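Long-range contact in FMN-binding domain-containing protein (Clostridium perfringens, PDB 3O6U), which is of unknown function but probably binds the flavin cofactor FMN: residues D6-E10 with K20-S24. Numbering follows the deposited sequence.
Sequences DYTVE and KAKLS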
# COMPACT_ATOMS: atom_id res chain seq x y z
N ASP A 6 15.19 3.98 -0.16
CA ASP A 6 14.07 3.06 -0.24
C ASP A 6 13.45 2.96 1.15
O ASP A 6 14.16 2.83 2.14
CB ASP A 6 14.51 1.66 -0.71
CG ASP A 6 14.98 1.65 -2.16
OD1 ASP A 6 16.17 1.41 -2.42
OD2 ASP A 6 14.15 1.90 -3.05
N TYR A 7 12.12 3.04 1.22
CA TYR A 7 11.43 2.90 2.50
C TYR A 7 10.29 1.90 2.34
O TYR A 7 9.59 1.87 1.34
CB TYR A 7 10.93 4.26 3.01
CG TYR A 7 11.98 5.33 2.97
CD1 TYR A 7 12.75 5.64 4.08
CD2 TYR A 7 12.24 6.01 1.79
CE1 TYR A 7 13.74 6.61 4.01
CE2 TYR A 7 13.21 6.97 1.71
CZ TYR A 7 13.96 7.27 2.81
OH TYR A 7 14.94 8.23 2.69
N THR A 8 10.15 1.07 3.36
CA THR A 8 9.16 0.03 3.39
C THR A 8 8.41 0.05 4.71
O THR A 8 9.00 0.16 5.79
CB THR A 8 9.83 -1.36 3.25
OG1 THR A 8 10.29 -1.53 1.90
CG2 THR A 8 8.84 -2.50 3.61
N VAL A 9 7.10 -0.03 4.62
CA VAL A 9 6.29 -0.11 5.80
C VAL A 9 5.34 -1.30 5.61
O VAL A 9 4.98 -1.64 4.49
CB VAL A 9 5.53 1.20 6.05
CG1 VAL A 9 4.36 1.33 5.12
CG2 VAL A 9 5.11 1.27 7.45
N GLU A 10 4.96 -1.92 6.72
CA GLU A 10 4.10 -3.10 6.70
C GLU A 10 3.18 -3.13 7.91
O GLU A 10 3.56 -2.67 8.97
CB GLU A 10 4.98 -4.33 6.72
CG GLU A 10 4.23 -5.61 6.92
CD GLU A 10 5.12 -6.82 6.75
OE1 GLU A 10 5.88 -6.83 5.75
OE2 GLU A 10 5.07 -7.74 7.60
N LYS A 20 -1.81 -9.31 5.26
CA LYS A 20 -1.06 -8.15 5.72
C LYS A 20 -0.90 -7.24 4.50
O LYS A 20 -1.19 -7.63 3.37
CB LYS A 20 0.33 -8.54 6.19
CG LYS A 20 0.36 -9.17 7.54
CD LYS A 20 1.77 -9.58 7.89
CE LYS A 20 1.85 -10.14 9.29
NZ LYS A 20 3.25 -10.51 9.64
N ALA A 21 -0.46 -6.01 4.75
CA ALA A 21 -0.19 -5.11 3.63
C ALA A 21 1.17 -4.41 3.77
O ALA A 21 1.61 -4.00 4.85
CB ALA A 21 -1.33 -4.12 3.43
N LYS A 22 1.81 -4.28 2.61
CA LYS A 22 3.14 -3.74 2.49
C LYS A 22 3.19 -2.60 1.49
O LYS A 22 2.60 -2.69 0.41
CB LYS A 22 4.03 -4.88 1.97
CG LYS A 22 5.45 -4.84 2.43
CD LYS A 22 6.28 -5.86 1.69
CE LYS A 22 7.75 -5.54 1.84
NZ LYS A 22 8.58 -6.77 1.94
N LEU A 23 3.85 -1.51 1.87
CA LEU A 23 4.05 -0.41 0.95
C LEU A 23 5.53 -0.08 0.85
O LEU A 23 6.19 0.17 1.87
CB LEU A 23 3.29 0.84 1.39
CG LEU A 23 3.58 2.13 0.60
CD1 LEU A 23 3.30 1.93 -0.89
CD2 LEU A 23 2.73 3.27 1.17
N SER A 24 6.07 -0.12 -0.36
CA SER A 24 7.45 0.29 -0.57
C SER A 24 7.48 1.49 -1.49
O SER A 24 6.66 1.62 -2.39
CB SER A 24 8.31 -0.80 -1.22
OG SER A 24 8.80 -1.68 -0.24
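In T8 and S24 alike the hydroxyl sits beside the backbone N, anti to the carbonyl carbon (chi1 -72° and -85°), and with the two CA atoms paired across the strands these similar rotations bring T8 OG1 and S24 OG to 2.6 Å, a hydrogen bond in which either oxygen could be the donor. The two residues form a non-hydrogen-bonded pair of the antiparallel beta hairpin made by strands 5-11 and 19-27, where no backbone N-H...O bond joins them directly and the hydroxyls supply a link. One residue on, V9 and L23 make the hydrogen-bonded pair: V9 N donates to L23 O, in the carbonyl plane, and L23 N returns a bond to V9 O, each 2.9 Å long and nearly straight. Weak CA-H...O contacts lie between the conventional bonds, among them E10 CA to A21 O at 3.2 Å.

The two faces of this ladder differ in character. On one, V9 CG1 rests 3.9 Å from L23 CB, and helix 92-111 packs on this face, L101 touching V9 and V105 touching L23. The other is polar and more open, with T8, S24, E10 and K22. There the T8 methyl, CG2, packs against the aliphatic K22 CE at 3.7 Å. E10 reaches out on an extended chain, its CG anti to the backbone N (chi1 171°), and its carboxylate meets the two lysines differently: OE1 lies beside K22 CG and CD, with K22 NZ not in contact, while OE2 faces K20 in a long salt bridge, 3.9 Å from NZ.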